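Local coordinates for mevalonate 3-kinase (Thermoplasma acidophilum, PDB 4RKS), which phosphorylates (R)-mevalonate with ATP to give mevalonate 3-phosphate, a step of the alternative mevalonate pathway of extreme acidophiles, at residues 23-35 with 56-70. Numbering follows the deposited sequence.
With MEV ((R)-mevalonate), chain C.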
ATOM      1  N   ARG A  23       0.278  11.790  27.428  1.00 25.42           N
ATOM      2  CA  ARG A  23       0.016  10.376  27.710  1.00 21.95           C
ATOM      3  C   ARG A  23      -0.144   9.525  26.450  1.00 21.62           C
ATOM      4  O   ARG A  23       0.160   8.344  26.466  1.00 21.03           O
ATOM      5  CB  ARG A  23      -1.231  10.245  28.579  1.00 29.82           C
ATOM      6  CG  ARG A  23      -1.045  10.857  29.955  1.00 38.41           C
ATOM      7  CD  ARG A  23      -2.377  11.227  30.586  1.00 42.17           C
ATOM      8  NE  ARG A  23      -2.192  11.745  31.939  1.00 51.12           N
ATOM      9  CZ  ARG A  23      -2.314  11.014  33.042  1.00 51.86           C
ATOM     10  NH1 ARG A  23      -2.639   9.730  32.961  1.00 55.65           N
ATOM     11  NH2 ARG A  23      -2.122  11.571  34.228  1.00 52.59           N
ATOM     12  N   SER A  24      -0.608  10.130  25.356  1.00 20.72           N
ATOM     13  CA  SER A  24      -0.867   9.379  24.137  1.00 20.63           C
ATOM     14  C   SER A  24      -0.926  10.258  22.895  1.00 22.90           C
ATOM     15  O   SER A  24      -1.088  11.475  22.981  1.00 20.31           O
ATOM     16  CB  SER A  24      -2.187   8.623  24.256  1.00 19.24           C
ATOM     17  OG  SER A  24      -3.270   9.524  24.087  1.00 21.55           O
ATOM     18  N   ILE A  25      -0.808   9.631  21.734  1.00 20.34           N
ATOM     19  CA  ILE A  25      -1.026  10.337  20.477  1.00 25.23           C
ATOM     20  C   ILE A  25      -1.707   9.399  19.493  1.00 24.06           C
ATOM     21  O   ILE A  25      -1.422   8.208  19.464  1.00 20.25           O
ATOM     22  CB  ILE A  25       0.294  10.893  19.864  1.00 25.08           C
ATOM     23  CG1 ILE A  25      -0.010  11.789  18.660  1.00 17.64           C
ATOM     24  CG2 ILE A  25       1.252   9.769  19.478  1.00 17.98           C
ATOM     25  CD1 ILE A  25       1.188  12.579  18.150  1.00 25.28           C
ATOM     26  N   GLY A  26      -2.631   9.938  18.707  1.00 19.44           N
ATOM     27  CA  GLY A  26      -3.302   9.167  17.687  1.00 21.03           C
ATOM     28  C   GLY A  26      -2.899   9.572  16.284  1.00 18.40           C
ATOM     29  O   GLY A  26      -2.439  10.695  16.051  1.00 19.30           O
ATOM     30  N   SER A  27      -3.071   8.660  15.339  1.00 18.83           N
ATOM     31  CA  SER A  27      -2.753   8.954  13.939  1.00 20.36           C
ATOM     32  C   SER A  27      -3.631   8.125  13.016  1.00 19.80           C
ATOM     33  O   SER A  27      -4.323   7.225  13.474  1.00 25.28           O
ATOM     34  CB  SER A  27      -1.276   8.693  13.653  1.00 19.50           C
ATOM     35  OG  SER A  27      -0.936   7.356  13.974  1.00 23.32           O
ATOM     36  N   THR A  28      -3.584   8.427  11.719  1.00 16.75           N
ATOM     37  CA  THR A  28      -4.426   7.778  10.705  1.00 18.85           C
ATOM     38  C   THR A  28      -3.639   7.650   9.386  1.00 16.58           C
ATOM     39  O   THR A  28      -2.985   8.592   8.983  1.00 22.78           O
ATOM     40  CB  THR A  28      -5.737   8.596  10.452  1.00 21.57           C
ATOM     41  OG1 THR A  28      -6.508   8.661  11.658  1.00 22.31           O
ATOM     42  CG2 THR A  28      -6.606   7.980   9.316  1.00 15.78           C
ATOM     43  N   ALA A  29      -3.688   6.499   8.722  1.00 21.60           N
ATOM     44  CA  ALA A  29      -3.166   6.411   7.349  1.00 19.82           C
ATOM     45  C   ALA A  29      -4.124   5.602   6.474  1.00 18.75           C
ATOM     46  O   ALA A  29      -5.067   4.967   6.987  1.00 16.43           O
ATOM     47  CB  ALA A  29      -1.769   5.806   7.332  1.00 16.77           C
ATOM     48  N   TYR A  30      -3.879   5.618   5.162  1.00 20.20           N
ATOM     49  CA  TYR A  30      -4.754   4.981   4.174  1.00 21.76           C
ATOM     50  C   TYR A  30      -4.042   3.837   3.468  1.00 22.46           C
ATOM     51  O   TYR A  30      -2.834   3.913   3.245  1.00 23.75           O
ATOM     52  CB  TYR A  30      -5.250   6.040   3.161  1.00 17.57           C
ATOM     53  CG  TYR A  30      -5.940   7.146   3.902  1.00 19.86           C
ATOM     54  CD1 TYR A  30      -7.211   6.945   4.432  1.00 19.63           C
ATOM     55  CD2 TYR A  30      -5.299   8.350   4.159  1.00 18.12           C
ATOM     56  CE1 TYR A  30      -7.840   7.924   5.151  1.00 17.47           C
ATOM     57  CE2 TYR A  30      -5.919   9.348   4.895  1.00 22.90           C
ATOM     58  CZ  TYR A  30      -7.196   9.119   5.387  1.00 27.49           C
ATOM     59  OH  TYR A  30      -7.836  10.076   6.122  1.00 26.52           O
ATOM     60  N   PRO A  31      -4.793   2.781   3.105  1.00 19.23           N
ATOM     61  CA  PRO A  31      -4.218   1.626   2.412  1.00 16.80           C
ATOM     62  C   PRO A  31      -3.746   1.971   1.008  1.00 18.33           C
ATOM     63  O   PRO A  31      -3.970   3.069   0.485  1.00 20.18           O
ATOM     64  CB  PRO A  31      -5.377   0.617   2.382  1.00 19.63           C
ATOM     65  CG  PRO A  31      -6.604   1.493   2.349  1.00 23.91           C
ATOM     66  CD  PRO A  31      -6.262   2.672   3.239  1.00 23.31           C
ATOM     67  N   THR A  32      -3.036   1.036   0.393  1.00 19.64           N
ATOM     68  CA  THR A  32      -2.380   1.345  -0.861  1.00 17.22           C
ATOM     69  C   THR A  32      -2.622   0.272  -1.925  1.00 25.70           C
ATOM     70  O   THR A  32      -3.010  -0.864  -1.615  1.00 26.34           O
ATOM     71  CB  THR A  32      -0.851   1.532  -0.657  1.00 27.32           C
ATOM     72  OG1 THR A  32      -0.265   0.290  -0.276  1.00 26.77           O
ATOM     73  CG2 THR A  32      -0.581   2.548   0.440  1.00 25.01           C
ATOM     74  N   ILE A  33      -2.419   0.676  -3.175  1.00 18.38           N
ATOM     75  CA  ILE A  33      -2.471  -0.199  -4.348  1.00 20.93           C
ATOM     76  C   ILE A  33      -1.183  -0.026  -5.142  1.00 23.51           C
ATOM     77  O   ILE A  33      -0.791   1.106  -5.458  1.00 21.77           O
ATOM     78  CB  ILE A  33      -3.680   0.138  -5.256  1.00 25.60           C
ATOM     79  CG1 ILE A  33      -4.995  -0.170  -4.540  1.00 32.35           C
ATOM     80  CG2 ILE A  33      -3.594  -0.627  -6.589  1.00 23.78           C
ATOM     81  CD1 ILE A  33      -6.217   0.519  -5.153  1.00 29.69           C
ATOM     82  N   GLY A  34      -0.513  -1.128  -5.457  1.00 21.04           N
ATOM     83  CA  GLY A  34       0.667  -1.067  -6.307  1.00 19.77           C
ATOM     84  C   GLY A  34       0.361  -0.635  -7.742  1.00 20.54           C
ATOM     85  O   GLY A  34      -0.654  -1.018  -8.312  1.00 20.64           O
ATOM     86  N   VAL A  35       1.247   0.166  -8.325  1.00 22.03           N
ATOM     87  CA  VAL A  35       1.136   0.603  -9.723  1.00 19.43           C
ATOM     88  C   VAL A  35       2.279   0.021 -10.571  1.00 21.06           C
ATOM     89  O   VAL A  35       2.077  -0.421 -11.711  1.00 25.51           O
ATOM     90  CB  VAL A  35       1.111   2.158  -9.814  1.00 31.38           C
ATOM     91  CG1 VAL A  35       1.411   2.638 -11.227  1.00 26.35           C
ATOM     92  CG2 VAL A  35      -0.242   2.694  -9.335  1.00 27.62           C
ATOM     93  N   ILE A  56      -0.174   3.926  -5.208  1.00 17.58           N
ATOM     94  CA  ILE A  56      -1.105   4.991  -4.814  1.00 17.34           C
ATOM     95  C   ILE A  56      -1.719   4.666  -3.460  1.00 19.08           C
ATOM     96  O   ILE A  56      -1.920   3.494  -3.147  1.00 26.82           O
ATOM     97  CB  ILE A  56      -2.277   5.147  -5.808  1.00 22.89           C
ATOM     98  CG1 ILE A  56      -2.810   3.760  -6.174  1.00 27.52           C
ATOM     99  CG2 ILE A  56      -1.883   5.943  -7.019  1.00 23.60           C
ATOM    100  CD1 ILE A  56      -4.033   3.780  -7.085  1.00 26.12           C
ATOM    101  N   ALA A  57      -2.029   5.689  -2.667  1.00 18.95           N
ATOM    102  CA  ALA A  57      -2.884   5.509  -1.495  1.00 16.63           C
ATOM    103  C   ALA A  57      -4.343   5.725  -1.905  1.00 21.36           C
ATOM    104  O   ALA A  57      -4.633   6.590  -2.729  1.00 19.55           O
ATOM    105  CB  ALA A  57      -2.494   6.461  -0.386  1.00 18.59           C
ATOM    106  N   TYR A  58      -5.257   4.933  -1.347  1.00 20.64           N
ATOM    107  CA  TYR A  58      -6.677   5.087  -1.675  1.00 21.36           C
ATOM    108  C   TYR A  58      -7.545   5.100  -0.419  1.00 25.81           C
ATOM    109  O   TYR A  58      -7.097   4.701   0.662  1.00 18.91           O
ATOM    110  CB  TYR A  58      -7.139   3.961  -2.603  1.00 17.65           C
ATOM    111  CG  TYR A  58      -7.288   2.604  -1.911  1.00 17.27           C
ATOM    112  CD1 TYR A  58      -6.210   1.731  -1.808  1.00 17.38           C
ATOM    113  CD2 TYR A  58      -8.512   2.198  -1.374  1.00 19.73           C
ATOM    114  CE1 TYR A  58      -6.338   0.497  -1.200  1.00 20.63           C
ATOM    115  CE2 TYR A  58      -8.650   0.964  -0.744  1.00 19.75           C
ATOM    116  CZ  TYR A  58      -7.555   0.118  -0.663  1.00 25.36           C
ATOM    117  OH  TYR A  58      -7.660  -1.109  -0.046  1.00 24.35           O
ATOM    118  N   SER A  59      -8.785   5.563  -0.571  1.00 16.63           N
ATOM    119  CA  SER A  59      -9.822   5.321   0.428  1.00 19.13           C
ATOM    120  C   SER A  59     -11.132   5.276  -0.348  1.00 22.98           C
ATOM    121  O   SER A  59     -11.101   5.090  -1.559  1.00 21.18           O
ATOM    122  CB  SER A  59      -9.847   6.404   1.507  1.00 18.84           C
ATOM    123  OG  SER A  59     -10.599   5.993   2.642  1.00 19.79           O
ATOM    124  N   ASP A  60     -12.269   5.451   0.328  1.00 22.72           N
ATOM    125  CA  ASP A  60     -13.514   5.750  -0.392  1.00 23.80           C
ATOM    126  C   ASP A  60     -13.710   7.268  -0.376  1.00 28.07           C
ATOM    127  O   ASP A  60     -12.837   7.986   0.105  1.00 23.05           O
ATOM    128  CB  ASP A  60     -14.705   5.005   0.208  1.00 20.64           C
ATOM    129  CG  ASP A  60     -14.896   5.290   1.692  1.00 25.74           C
ATOM    130  OD1 ASP A  60     -14.364   6.308   2.202  1.00 29.09           O
ATOM    131  OD2 ASP A  60     -15.594   4.491   2.346  1.00 28.84           O
ATOM    132  N   SER A  61     -14.838   7.760  -0.883  1.00 28.30           N
ATOM    133  CA  SER A  61     -15.044   9.205  -1.035  1.00 31.61           C
ATOM    134  C   SER A  61     -15.160   9.917   0.307  1.00 32.90           C
ATOM    135  O   SER A  61     -14.849  11.116   0.416  1.00 30.89           O
ATOM    136  CB  SER A  61     -16.294   9.497  -1.889  1.00 33.92           C
ATOM    137  OG  SER A  61     -17.366   8.627  -1.550  1.00 41.08           O
ATOM    138  N   CYS A  62     -15.566   9.171   1.332  1.00 28.70           N
ATOM    139  CA  CYS A  62     -15.754   9.719   2.673  0.74 25.18           C
ATOM    140  C   CYS A  62     -14.475   9.649   3.511  1.00 30.38           C
ATOM    141  O   CYS A  62     -14.392  10.252   4.579  1.00 32.19           O
ATOM    142  CB  CYS A  62     -16.885   8.977   3.396  0.74 22.91           C
ATOM    143  SG  CYS A  62     -18.456   9.006   2.526  0.74 32.23           S
ATOM    144  N   GLY A  63     -13.489   8.899   3.032  1.00 29.68           N
ATOM    145  CA  GLY A  63     -12.253   8.724   3.781  1.00 21.73           C
ATOM    146  C   GLY A  63     -12.380   7.689   4.891  1.00 25.43           C
ATOM    147  O   GLY A  63     -11.541   7.630   5.792  1.00 25.68           O
ATOM    148  N   SER A  64     -13.425   6.863   4.818  1.00 23.04           N
ATOM    149  CA  SER A  64     -13.715   5.901   5.867  1.00 17.31           C
ATOM    150  C   SER A  64     -12.865   4.626   5.825  1.00 22.79           C
ATOM    151  O   SER A  64     -12.754   3.936   6.838  1.00 22.19           O
ATOM    152  CB  SER A  64     -15.201   5.511   5.831  1.00 25.78           C
ATOM    153  OG  SER A  64     -15.436   4.351   5.039  1.00 20.58           O
ATOM    154  N   ILE A  65     -12.306   4.288   4.663  1.00 23.94           N
ATOM    155  CA  ILE A  65     -11.361   3.171   4.582  1.00 19.42           C
ATOM    156  C   ILE A  65      -9.995   3.667   5.064  1.00 21.05           C
ATOM    157  O   ILE A  65      -9.369   4.532   4.435  1.00 16.51           O
ATOM    158  CB  ILE A  65     -11.253   2.593   3.154  1.00 23.77           C
ATOM    159  CG1 ILE A  65     -12.638   2.155   2.640  1.00 19.05           C
ATOM    160  CG2 ILE A  65     -10.314   1.395   3.131  1.00 21.34           C
ATOM    161  CD1 ILE A  65     -12.562   1.451   1.317  1.00 21.26           C
ATOM    162  N   ARG A  66      -9.540   3.126   6.191  1.00 22.83           N
ATOM    163  CA  ARG A  66      -8.402   3.716   6.892  1.00 21.91           C
ATOM    164  C   ARG A  66      -7.883   2.825   8.015  1.00 20.75           C
ATOM    165  O   ARG A  66      -8.576   1.890   8.441  1.00 19.85           O
ATOM    166  CB  ARG A  66      -8.794   5.053   7.489  1.00 19.22           C
ATOM    167  CG  ARG A  66      -9.743   4.899   8.675  1.00 23.51           C
ATOM    168  CD  ARG A  66     -10.538   6.170   8.877  1.00 29.58           C
ATOM    169  NE  ARG A  66     -11.246   6.206  10.149  1.00 24.94           N
ATOM    170  CZ  ARG A  66     -12.436   5.651  10.371  1.00 31.30           C
ATOM    171  NH1 ARG A  66     -13.063   4.988   9.407  1.00 30.99           N
ATOM    172  NH2 ARG A  66     -13.001   5.764  11.569  1.00 27.16           N
ATOM    173  N   SER A  67      -6.672   3.137   8.495  1.00 22.09           N
ATOM    174  CA  SER A  67      -6.150   2.563   9.731  1.00 23.25           C
ATOM    175  C   SER A  67      -5.918   3.651  10.793  1.00 24.21           C
ATOM    176  O   SER A  67      -5.239   4.647  10.532  1.00 21.69           O
ATOM    177  CB  SER A  67      -4.857   1.803   9.456  1.00 25.28           C
ATOM    178  OG  SER A  67      -4.445   1.092  10.612  1.00 28.78           O
ATOM    179  N   GLU A  68      -6.495   3.463  11.981  1.00 20.81           N
ATOM    180  CA  GLU A  68      -6.303   4.401  13.103  1.00 21.18           C
ATOM    181  C   GLU A  68      -5.436   3.806  14.216  1.00 25.40           C
ATOM    182  O   GLU A  68      -5.633   2.669  14.652  1.00 26.88           O
ATOM    183  CB  GLU A  68      -7.634   4.842  13.691  1.00 22.89           C
ATOM    184  CG  GLU A  68      -8.548   5.563  12.706  1.00 26.16           C
ATOM    185  CD  GLU A  68      -9.799   6.094  13.380  1.00 33.68           C
ATOM    186  OE1 GLU A  68     -10.095   5.666  14.524  1.00 32.76           O
ATOM    187  OE2 GLU A  68     -10.482   6.937  12.764  1.00 35.79           O
ATOM    188  N   THR A  69      -4.493   4.610  14.682  1.00 24.78           N
ATOM    189  CA  THR A  69      -3.450   4.166  15.593  1.00 26.96           C
ATOM    190  C   THR A  69      -3.441   5.001  16.855  1.00 23.75           C
ATOM    191  O   THR A  69      -3.688   6.200  16.805  1.00 21.60           O
ATOM    192  CB  THR A  69      -2.073   4.252  14.914  1.00 24.35           C
ATOM    193  OG1 THR A  69      -1.939   3.154  14.023  1.00 23.19           O
ATOM    194  CG2 THR A  69      -0.925   4.217  15.932  1.00 26.84           C
ATOM    195  N   ARG A  70      -3.153   4.358  17.985  1.00 19.13           N
ATOM    196  CA  ARG A  70      -2.953   5.047  19.255  1.00 18.91           C
ATOM    197  C   ARG A  70      -1.664   4.506  19.897  1.00 22.11           C
ATOM    198  O   ARG A  70      -1.528   3.297  20.147  1.00 23.34           O
ATOM    199  CB  ARG A  70      -4.177   4.847  20.163  1.00 27.52           C
ATOM    200  CG  ARG A  70      -4.043   5.297  21.614  1.00 37.15           C
ATOM    201  CD  ARG A  70      -4.111   6.799  21.794  1.00 40.70           C
ATOM    202  NE  ARG A  70      -5.191   7.408  21.027  1.00 36.87           N
ATOM    203  CZ  ARG A  70      -5.401   8.721  20.936  1.00 34.05           C
ATOM    204  NH1 ARG A  70      -4.613   9.585  21.585  1.00 29.41           N
ATOM    205  NH2 ARG A  70      -6.403   9.172  20.191  1.00 23.67           N
TER
HETATM  206  C8  MEV C 401       3.629  -5.314  -1.941  1.00 46.73           C
HETATM  207  O8  MEV C 401       4.474  -5.606  -0.844  1.00 54.93           O
HETATM  208  C2  MEV C 401       3.265  -6.621  -2.610  1.00 31.79           C
HETATM  209  C3  MEV C 401       2.109  -6.602  -3.596  1.00 31.76           C
HETATM  210  O7  MEV C 401       0.969  -5.962  -3.083  1.00 36.31           O
HETATM  211  C4  MEV C 401       2.507  -5.913  -4.891  1.00 31.33           C
HETATM  212  C5  MEV C 401       2.380  -4.402  -4.839  1.00 28.97           C
HETATM  213  O3  MEV C 401       1.341  -3.839  -4.378  1.00 27.62           O
HETATM  214  O4  MEV C 401       3.336  -3.697  -5.239  1.00 31.08           O
HETATM  215  C6  MEV C 401       1.759  -8.046  -3.879  1.00 31.12           C
HETATM  216  O   HOH W   1      -4.125  12.375  19.915  1.00 18.95           O
HETATM  217  O   HOH W   2      -9.150   9.128  11.717  1.00 28.00           O
HETATM  218  O   HOH W   3     -10.377   9.672   7.068  1.00 23.07           O
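Strand 24-34 breaks at Tyr30-Pro31, where Pro31 packs on Tyr58, and changes partner there, in the beta sheet of the N-terminal domain of the GHMP-kinase fold. Before the break 24-29 pairs antiparallel with 66-70; after it 32-34 pairs antiparallel with 56-59. At the break, Pro31 O accepts from Tyr58 N (2.9 Å), and Pro31 CG lies over one face of the Tyr58 ring, a CH-pi contact 3.7 Å from the centroid. That ring turns back toward the proline because CG sits between the backbone N and carbonyl carbon (chi1 73°); Ile33 CG1 packs on its CD1. The Tyr30 ring instead meets Ile65 O with its edge, CD1 3.2 Å away, and its hydroxyl bonds Trp332 and a water shared with Gly63 O. Ser27 and Thr69 form a hydrogen-bonded pair whose hydroxyls both reach Ser133 of helix 128-141, whereas Ser67 OG bonds Asn119 of the ATP site. Beyond the Ile33-Ile56 pair, Gly34 CA comes within 3.4 Å of mevalonate O3. At the far end Arg70, bent at chi2 and chi3, lays its guanidinium over Gly26 N, and its NH1 donates to Ser24 OG at 2.8 Å, the hydroxyl tilted 24° from the guanidinium plane.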